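Local atomic coordinates of proteasome accessory factor B/C (PafBC) (Paenarthrobacter aurescens, PDB entry 6SJ9), a protein that probably acts as a transcriptional regulator of the bacterial DNA damage response, combining winged helix-turn-helix DNA-binding modules with WYL domains. Residues Y604-A609 with E619-D624; L587-L592 with R640-E645; V180-L185 with G222-P227. One frame throughout, in Å; residues are numbered along the deposited sequence. Where two conformers were deposited one is given.

Interaction 1. Residues Y604-A609 with E619-D624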
loop_
_atom_site.group_PDB
_atom_site.type_symbol
_atom_site.label_atom_id
_atom_site.label_comp_id
_atom_site.label_asym_id
_atom_site.label_seq_id
_atom_site.Cartn_x
_atom_site.Cartn_y
_atom_site.Cartn_z
ATOM N N TYR A 604 11.447 7.664 -0.570
ATOM C CA TYR A 604 12.533 7.713 0.417
ATOM C C TYR A 604 13.820 8.272 -0.197
ATOM O O TYR A 604 14.887 7.678 -0.083
ATOM C CB TYR A 604 12.794 6.335 1.049
ATOM C CG TYR A 604 11.527 5.508 1.241
ATOM C CD1 TYR A 604 10.601 5.838 2.226
ATOM C CD2 TYR A 604 11.243 4.439 0.390
ATOM C CE1 TYR A 604 9.421 5.122 2.377
ATOM C CE2 TYR A 604 10.073 3.714 0.525
ATOM C CZ TYR A 604 9.166 4.067 1.531
ATOM O OH TYR A 604 8.022 3.323 1.634
ATOM N N ALA A 605 13.713 9.429 -0.834
ATOM C CA ALA A 605 14.839 9.999 -1.563
ATOM C C ALA A 605 16.132 9.991 -0.749
ATOM O O ALA A 605 16.157 10.380 0.420
ATOM C CB ALA A 605 14.499 11.433 -1.959
ATOM N N GLU A 606 17.216 9.549 -1.378
ATOM C CA GLU A 606 18.503 9.549 -0.683
ATOM C C GLU A 606 18.980 10.976 -0.431
ATOM O O GLU A 606 19.526 11.274 0.634
ATOM C CB GLU A 606 19.556 8.782 -1.498
ATOM C CG GLU A 606 19.068 7.448 -2.098
ATOM C CD GLU A 606 18.919 6.362 -1.042
ATOM O OE1 GLU A 606 19.828 6.265 -0.193
ATOM O OE2 GLU A 606 17.920 5.602 -1.064
ATOM N N ARG A 607 18.780 11.871 -1.396
ATOM C CA ARG A 607 19.201 13.263 -1.291
ATOM C C ARG A 607 18.196 14.130 -2.026
ATOM O O ARG A 607 17.638 13.719 -3.045
ATOM C CB ARG A 607 20.577 13.525 -1.913
ATOM C CG ARG A 607 21.753 12.814 -1.257
ATOM C CD ARG A 607 23.099 13.419 -1.762
ATOM N NE ARG A 607 23.281 13.253 -3.203
ATOM C CZ ARG A 607 24.324 13.705 -3.891
ATOM N NH1 ARG A 607 25.295 14.368 -3.285
ATOM N NH2 ARG A 607 24.388 13.500 -5.190
ATOM N N THR A 608 18.041 15.362 -1.561
ATOM C CA THR A 608 17.173 16.334 -2.213
ATOM C C THR A 608 17.907 17.671 -2.306
ATOM O O THR A 608 18.836 17.933 -1.544
ATOM C CB THR A 608 15.821 16.520 -1.448
ATOM O OG1 THR A 608 16.075 16.957 -0.108
ATOM C CG2 THR A 608 14.985 15.190 -1.397
ATOM N N ALA A 609 17.529 18.488 -3.288
ATOM C CA ALA A 609 18.044 19.849 -3.358
ATOM C C ALA A 609 16.876 20.761 -3.693
ATOM O O ALA A 609 16.235 20.584 -4.728
ATOM C CB ALA A 609 19.133 19.989 -4.427
ATOM N N GLU A 619 17.309 12.432 -5.653
ATOM C CA GLU A 619 17.989 11.203 -6.005
ATOM C C GLU A 619 17.279 10.036 -5.312
ATOM O O GLU A 619 17.204 10.005 -4.083
ATOM C CB GLU A 619 19.433 11.340 -5.537
ATOM C CG GLU A 619 20.392 10.326 -5.994
ATOM C CD GLU A 619 21.766 10.652 -5.473
ATOM O OE1 GLU A 619 22.570 11.246 -6.222
ATOM O OE2 GLU A 619 22.009 10.367 -4.276
ATOM N N VAL A 620 16.710 9.115 -6.080
ATOM C CA VAL A 620 15.921 8.022 -5.519
ATOM C C VAL A 620 16.395 6.686 -6.090
ATOM O O VAL A 620 16.850 6.607 -7.231
ATOM C CB VAL A 620 14.395 8.208 -5.788
ATOM C CG1 VAL A 620 13.914 9.533 -5.225
ATOM C CG2 VAL A 620 14.102 8.157 -7.228
ATOM N N ARG A 621 16.185 5.615 -5.322
ATOM C CA ARG A 621 16.419 4.248 -5.769
ATOM C C ARG A 621 15.103 3.612 -6.205
ATOM O O ARG A 621 14.186 3.481 -5.400
ATOM C CB ARG A 621 17.052 3.416 -4.653
ATOM C CG ARG A 621 18.432 3.911 -4.203
ATOM C CD ARG A 621 18.866 3.246 -2.863
ATOM N NE ARG A 621 19.053 1.783 -2.951
ATOM C CZ ARG A 621 20.236 1.172 -3.085
ATOM N NH1 ARG A 621 21.362 1.889 -3.163
ATOM N NH2 ARG A 621 20.306 -0.158 -3.142
ATOM N N PHE A 622 15.012 3.220 -7.475
ATOM C CA PHE A 622 13.870 2.488 -8.002
ATOM C C PHE A 622 14.205 1.013 -8.035
ATOM O O PHE A 622 15.367 0.633 -8.263
ATOM C CB PHE A 622 13.496 2.955 -9.406
ATOM C CG PHE A 622 12.663 4.165 -9.402
ATOM C CD1 PHE A 622 13.256 5.418 -9.514
ATOM C CD2 PHE A 622 11.297 4.084 -9.249
ATOM C CE1 PHE A 622 12.469 6.565 -9.490
ATOM C CE2 PHE A 622 10.507 5.217 -9.223
ATOM C CZ PHE A 622 11.084 6.463 -9.337
ATOM N N GLY A 623 13.181 0.194 -7.760
ATOM C CA GLY A 623 13.359 -1.243 -7.657
ATOM C C GLY A 623 13.744 -1.892 -8.966
ATOM O O GLY A 623 14.432 -2.921 -8.966
ATOM N N ASP A 624 13.312 -1.306 -10.086
ATOM C CA ASP A 624 13.561 -1.852 -11.401
ATOM C C ASP A 624 13.475 -0.691 -12.387
ATOM O O ASP A 624 12.563 0.136 -12.303
ATOM C CB ASP A 624 12.531 -2.940 -11.764
ATOM C CG ASP A 624 12.836 -3.609 -13.120
ATOM O OD1 ASP A 624 13.555 -4.641 -13.107
ATOM O OD2 ASP A 624 12.398 -3.100 -14.189
HETATM O O HOH W 1 15.370 6.202 -2.635
#
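R607 and E619 meet across the strands: E619 sets CG anti to its backbone N (chi1 -169°) and R607 sets CG anti to its carbonyl carbon (chi1 -64°), starting both chains on the same face of the sheet; E619 runs on extended, while R607 bends at chi3. The chains cross, with guanidinium and carboxylate planes 28° apart. R607 NH2 donates to E619 OE1 at 3.1 Å, on its syn side but tilted out of the carboxylate plane, while R607 NE adds a weak bond of 3.3 Å to E619 OE2. This salt bridge, one bond good and one weak, probably restrains the turning of both ends. The backbones pair antiparallel: E619 N donates to R607 O at 2.9 Å, and E606 N reaches E619 O at 2.7 Å, a short but bent hydrogen bond. E606 folds at chi2 and lays OE2 against R621 CD, 3.1 Å away; the R621 guanidinium pairs instead with D585. A605 CB rests 3.8 Å from V620 CG1. Where direct pairing stops, a water takes over, accepting from R621 N at 2.9 Å and also bonded to Y604 O. Y604, with positive phi, is the C-prime residue of a Schellman motif closing helix 599-602. Helix end and cross-strand pairs thus lead into the beta hairpin of strands 607-610 and 616-622, the second and third strands of a ferredoxin-like fold.

Interaction 2. Residues L587-L592 with R640-E645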
loop_
_atom_site.group_PDB
_atom_site.type_symbol
_atom_site.label_atom_id
_atom_site.label_comp_id
_atom_site.label_asym_id
_atom_site.label_seq_id
_atom_site.Cartn_x
_atom_site.Cartn_y
_atom_site.Cartn_z
ATOM N N LEU A 587 19.833 3.699 -9.348
ATOM C CA LEU A 587 19.858 5.054 -8.810
ATOM C C LEU A 587 19.494 6.080 -9.883
ATOM O O LEU A 587 20.010 6.029 -11.002
ATOM C CB LEU A 587 21.242 5.316 -8.219
ATOM C CG LEU A 587 21.461 6.571 -7.378
ATOM C CD1 LEU A 587 21.757 7.790 -8.242
ATOM C CD2 LEU A 587 20.254 6.802 -6.437
ATOM N N VAL A 588 18.526 6.942 -9.589
ATOM C CA VAL A 588 17.969 7.864 -10.573
ATOM C C VAL A 588 17.914 9.245 -9.940
ATOM O O VAL A 588 17.658 9.372 -8.742
ATOM C CB VAL A 588 16.569 7.429 -11.045
ATOM C CG1 VAL A 588 15.998 8.434 -11.995
ATOM C CG2 VAL A 588 16.614 6.043 -11.674
ATOM N N CYS A 589 18.237 10.268 -10.712
ATOM C CA CYS A 589 18.117 11.652 -10.282
ATOM C C CYS A 589 16.919 12.262 -10.997
ATOM O O CYS A 589 16.843 12.198 -12.226
ATOM C CB CYS A 589 19.401 12.421 -10.591
ATOM S SG CYS A 589 19.332 14.089 -10.004
ATOM N N LEU A 590 15.962 12.789 -10.226
ATOM C CA LEU A 590 14.696 13.332 -10.708
ATOM C C LEU A 590 14.674 14.829 -10.488
ATOM O O LEU A 590 15.291 15.323 -9.542
ATOM C CB LEU A 590 13.478 12.742 -9.942
ATOM C CG LEU A 590 13.259 11.248 -9.914
ATOM C CD1 LEU A 590 12.060 10.858 -9.019
ATOM C CD2 LEU A 590 13.119 10.689 -11.305
ATOM N N GLU A 591 13.925 15.545 -11.326
ATOM C CA GLU A 591 13.420 16.866 -10.974
ATOM C C GLU A 591 11.914 16.758 -10.731
ATOM O O GLU A 591 11.194 16.154 -11.525
ATOM C CB GLU A 591 13.684 17.916 -12.044
ATOM C CG GLU A 591 13.115 19.284 -11.645
ATOM C CD GLU A 591 13.432 20.386 -12.641
ATOM O OE1 GLU A 591 14.122 20.103 -13.639
ATOM O OE2 GLU A 591 12.975 21.527 -12.440
ATOM N N LEU A 592 11.462 17.334 -9.628
ATOM C CA LEU A 592 10.074 17.369 -9.212
ATOM C C LEU A 592 9.577 18.803 -9.220
ATOM O O LEU A 592 10.290 19.712 -8.790
ATOM C CB LEU A 592 9.922 16.780 -7.792
ATOM C CG LEU A 592 10.457 15.349 -7.580
ATOM C CD1 LEU A 592 10.369 14.922 -6.144
ATOM C CD2 LEU A 592 9.736 14.330 -8.461
ATOM N N ARG A 640 10.486 14.526 -13.980
ATOM C CA ARG A 640 11.327 14.247 -15.128
ATOM C C ARG A 640 12.569 13.521 -14.641
ATOM O O ARG A 640 12.959 13.636 -13.469
ATOM C CB ARG A 640 11.675 15.556 -15.872
ATOM C CG ARG A 640 12.478 16.559 -15.017
ATOM C CD ARG A 640 12.848 17.903 -15.792
ATOM N NE ARG A 640 13.610 17.712 -17.018
ATOM C CZ ARG A 640 14.314 18.677 -17.632
ATOM N NH1 ARG A 640 14.380 19.911 -17.128
ATOM N NH2 ARG A 640 14.939 18.409 -18.769
ATOM N N ILE A 641 13.172 12.749 -15.536
ATOM C CA ILE A 641 14.416 12.044 -15.250
ATOM C C ILE A 641 15.582 12.892 -15.770
ATOM O O ILE A 641 15.593 13.284 -16.941
ATOM C CB ILE A 641 14.430 10.639 -15.868
ATOM C CG1 ILE A 641 13.289 9.802 -15.313
ATOM C CG2 ILE A 641 15.718 9.936 -15.522
ATOM C CD1 ILE A 641 13.034 8.594 -16.105
ATOM N N LEU A 642 16.518 13.240 -14.878
ATOM C CA LEU A 642 17.738 13.959 -15.255
ATOM C C LEU A 642 18.898 13.020 -15.585
ATOM O O LEU A 642 19.556 13.182 -16.610
ATOM C CB LEU A 642 18.148 14.895 -14.105
ATOM C CG LEU A 642 17.042 15.870 -13.686
ATOM C CD1 LEU A 642 17.493 16.790 -12.603
ATOM C CD2 LEU A 642 16.612 16.681 -14.881
ATOM N N GLU A 643 19.115 11.997 -14.761
ATOM C CA GLU A 643 20.203 11.034 -14.884
ATOM C C GLU A 643 19.737 9.699 -14.350
ATOM O O GLU A 643 19.009 9.653 -13.352
ATOM C CB GLU A 643 21.449 11.464 -14.097
ATOM C CG GLU A 643 22.181 12.640 -14.652
ATOM C CD GLU A 643 23.471 12.904 -13.892
ATOM O OE1 GLU A 643 23.731 12.181 -12.895
ATOM O OE2 GLU A 643 24.248 13.785 -14.340
ATOM N N PRO A 644 20.210 8.599 -14.921
ATOM C CA PRO A 644 21.168 8.581 -16.022
ATOM C C PRO A 644 20.500 8.807 -17.373
ATOM O O PRO A 644 19.294 8.614 -17.508
ATOM C CB PRO A 644 21.774 7.188 -15.914
ATOM C CG PRO A 644 20.674 6.357 -15.302
ATOM C CD PRO A 644 20.039 7.271 -14.312
ATOM N N GLU A 645 21.298 9.278 -18.341
ATOM C CA GLU A 645 20.779 9.700 -19.639
ATOM C C GLU A 645 20.058 8.564 -20.363
ATOM O O GLU A 645 19.056 8.790 -21.058
ATOM C CB GLU A 645 21.927 10.241 -20.507
ATOM C CG GLU A 645 21.487 10.696 -21.882
ATOM C CD GLU A 645 20.532 11.894 -21.864
ATOM O OE1 GLU A 645 20.437 12.601 -20.834
ATOM O OE2 GLU A 645 19.838 12.112 -22.885
#
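R640 lies beside E591, the two side chains running alongside each other in a common direction: R640 CG, set between its backbone N and carbonyl carbon (chi1 62°), packs 3.5 Å from E591 CB, and R640 NH1 forms a rather long salt bridge of 3.5 Å to E591 OE1. The guanidinium is held further by P325 O, its stronger partner. R640 and E591 are also a hydrogen-bonded antiparallel pair, N to O in both directions. I641 follows opposite L590 as the non-hydrogen-bonded pair and places CG2 3.8 Å from V588 CG1, on the face covered by helix 627-634. L642 and E643 then both face C589, a classic beta bulge: C589 O accepts from L642 N at 2.9 Å and weakly from E643 N at 3.4 Å. L642 CD1 meets E591 CB at 4.0 Å, and L642 CD2 lies over one face of the R640 guanidinium, toward its rim. E643 returns the pairing, its O taking C589 N at 2.8 Å. P644, after a cis peptide bond, sets CD 3.5 Å from L587 O and stands at the N-cap of helix 645-659. Chemically, the contact is chiefly backbone bonding with apolar cover; the long E591-R640 pair probably adds modestly.

Interaction 3. Residues V180-L185 with G222-P227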
loop_
_atom_site.group_PDB
_atom_site.type_symbol
_atom_site.label_atom_id
_atom_site.label_comp_id
_atom_site.label_asym_id
_atom_site.label_seq_id
_atom_site.Cartn_x
_atom_site.Cartn_y
_atom_site.Cartn_z
ATOM N N VAL A 180 -10.099 30.550 -0.209
ATOM C CA VAL A 180 -10.756 29.646 0.708
ATOM C C VAL A 180 -10.119 29.744 2.087
ATOM O O VAL A 180 -8.895 29.749 2.217
ATOM C CB VAL A 180 -10.692 28.207 0.136
ATOM C CG1 VAL A 180 -11.208 27.214 1.103
ATOM C CG2 VAL A 180 -11.500 28.126 -1.152
ATOM N N GLU A 181 -10.951 29.681 3.112
ATOM C CA GLU A 181 -10.506 29.430 4.466
ATOM C C GLU A 181 -10.730 27.950 4.775
ATOM O O GLU A 181 -11.902 27.512 4.884
ATOM C CB GLU A 181 -11.285 30.334 5.431
ATOM C CG GLU A 181 -11.043 31.837 5.131
ATOM C CD GLU A 181 -11.964 32.787 5.894
ATOM O OE1 GLU A 181 -12.768 32.316 6.735
ATOM O OE2 GLU A 181 -11.887 34.005 5.655
ATOM N N PRO A 182 -9.676 27.141 4.916
ATOM C CA PRO A 182 -9.866 25.665 4.955
ATOM C C PRO A 182 -10.373 25.195 6.309
ATOM O O PRO A 182 -9.820 25.555 7.349
ATOM C CB PRO A 182 -8.470 25.116 4.678
ATOM C CG PRO A 182 -7.517 26.291 5.202
ATOM C CD PRO A 182 -8.248 27.535 4.800
ATOM N N TRP A 183 -11.480 24.441 6.294
ATOM C CA TRP A 183 -12.048 23.857 7.514
ATOM C C TRP A 183 -11.691 22.398 7.694
ATOM O O TRP A 183 -11.568 21.919 8.834
ATOM C CB TRP A 183 -13.558 23.952 7.531
ATOM C CG TRP A 183 -14.099 25.334 7.492
ATOM C CD1 TRP A 183 -13.407 26.505 7.543
ATOM C CD2 TRP A 183 -15.489 25.690 7.381
ATOM N NE1 TRP A 183 -14.295 27.582 7.495
ATOM C CE2 TRP A 183 -15.572 27.091 7.368
ATOM C CE3 TRP A 183 -16.664 24.949 7.277
ATOM C CZ2 TRP A 183 -16.798 27.773 7.280
ATOM C CZ3 TRP A 183 -17.876 25.634 7.176
ATOM C CH2 TRP A 183 -17.924 27.028 7.191
ATOM N N GLY A 184 -11.533 21.673 6.603
ATOM C CA GLY A 184 -11.229 20.270 6.745
ATOM C C GLY A 184 -10.937 19.604 5.425
ATOM O O GLY A 184 -11.269 20.115 4.352
ATOM N N LEU A 185 -10.235 18.493 5.532
ATOM C CA LEU A 185 -10.035 17.546 4.466
ATOM C C LEU A 185 -10.851 16.290 4.752
ATOM O O LEU A 185 -11.049 15.902 5.910
ATOM C CB LEU A 185 -8.569 17.185 4.341
ATOM C CG LEU A 185 -7.638 18.289 3.838
ATOM C CD1 LEU A 185 -6.256 17.925 4.230
ATOM C CD2 LEU A 185 -7.742 18.375 2.308
ATOM N N GLY A 222 -1.988 36.214 6.009
ATOM C CA GLY A 222 -3.364 36.345 6.425
ATOM C C GLY A 222 -3.717 35.489 7.635
ATOM O O GLY A 222 -2.973 34.601 8.042
ATOM N N SER A 223 -4.914 35.749 8.172
ATOM C CA SER A 223 -5.441 34.970 9.278
ATOM C C SER A 223 -6.919 34.697 9.025
ATOM O O SER A 223 -7.578 35.393 8.248
ATOM C CB SER A 223 -5.346 35.692 10.614
ATOM O OG SER A 223 -5.977 36.944 10.409
ATOM N N PHE A 224 -7.423 33.671 9.714
ATOM C CA PHE A 224 -8.852 33.432 9.806
ATOM C C PHE A 224 -9.054 32.557 11.026
ATOM O O PHE A 224 -8.104 31.965 11.539
ATOM C CB PHE A 224 -9.386 32.746 8.552
ATOM C CG PHE A 224 -9.101 31.294 8.513
ATOM C CD1 PHE A 224 -7.852 30.827 8.122
ATOM C CD2 PHE A 224 -10.097 30.370 8.803
ATOM C CE1 PHE A 224 -7.578 29.502 8.062
ATOM C CE2 PHE A 224 -9.838 29.031 8.740
ATOM C CZ PHE A 224 -8.569 28.570 8.366
ATOM N N HIS A 225 -10.296 32.479 11.482
ATOM C CA HIS A 225 -10.773 31.536 12.493
ATOM C C HIS A 225 -11.834 30.652 11.850
ATOM O O HIS A 225 -12.782 31.215 11.300
ATOM C CB HIS A 225 -11.434 32.312 13.680
ATOM C CG HIS A 225 -10.499 33.185 14.462
ATOM N ND1 HIS A 225 -9.385 32.693 15.106
ATOM C CD2 HIS A 225 -10.547 34.513 14.752
ATOM C CE1 HIS A 225 -8.765 33.683 15.728
ATOM N NE2 HIS A 225 -9.452 34.797 15.532
ATOM N N PRO A 226 -11.772 29.326 11.914
ATOM C CA PRO A 226 -12.919 28.529 11.485
ATOM C C PRO A 226 -14.073 28.674 12.463
ATOM O O PRO A 226 -13.862 28.966 13.652
ATOM C CB PRO A 226 -12.365 27.094 11.464
ATOM C CG PRO A 226 -11.285 27.107 12.486
ATOM C CD PRO A 226 -10.668 28.483 12.407
ATOM N N PRO A 227 -15.316 28.502 12.002
ATOM C CA PRO A 227 -16.491 28.674 12.897
ATOM C C PRO A 227 -16.518 27.584 13.963
ATOM O O PRO A 227 -16.083 26.467 13.721
ATOM C CB PRO A 227 -17.698 28.549 11.947
ATOM C CG PRO A 227 -17.234 27.714 10.870
ATOM C CD PRO A 227 -15.713 27.991 10.681
HETATM O O HOH W 2 -13.657 30.219 8.225
#
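E181 and F224 make the first of two CH-pi contacts. E181 CB stands over one face of the F224 ring, 3.9 Å from its centroid and 23° off the normal, displaced toward the CD2 and CE2 rim. F224 reaches there with CG between its backbone N and carbonyl carbon (chi1 78°), and the glutamate chain runs counter to the phenylalanine, so that E181 CG and CD lie near F224 CB. The second contact belongs to W183, where P227 CD sits over one face of the indole, 3.8 Å from the centroid of the five-membered ring. That carbon is nearest to CE2, with W183 CE2 and P227 CD 3.4 Å apart, and the two side chains cross at about a right angle, P227 CG lying close to W183 CZ2 and CH2. Plain apolar contacts add to these: P182 CD meets F224 CZ at 3.7 Å, and P226 CB comes obliquely to W183 CD1. P182 O lies near the plane of the phenylalanine ring at its edge, 3.4 Å from F224 CZ. The polar part runs through a single water, with no direct hydrogen bond between the segments. It donates to E181 OE1 at 2.7 Å, accepts from W183 NE1 at 2.8 Å in the plane of the indole, and reaches H225 O weakly. The other carboxylate oxygen, E181 OE2, is taken by a salt bridge to R199. Loop 222-227, between strand 217-218 and helix 232-237, thus lies against strand 175-188 of the WYL domain's Sm-like fold. P182 also touches helix 147-159, W183 meets F230, and W183 and G184 form a classic bulge opposite V195 of strand 191-198.

In the fold
Interactions 1 and 2 belong to one antiparallel sheet of the second WCX domain, ordered 607-610, 616-622, 586-592, 639-643, and their centres are 9 Å apart. They join directly through the middle strands: V620 N lies 2.8 Å from V588 O, a probable hydrogen bond, and L587 CD2 packs on E619 CG. Along the chain, interaction 1 is nested within the loop closed by interaction 2. Interaction 3 comes earlier, in series with both, and its strand segment lies in the first WYL domain; its centre is 35 Å and 38 Å from theirs, with nearest atoms about 20 Å away. Two contacts therefore belong to one ferredoxin-like module, and the third holds a loop against a separate one.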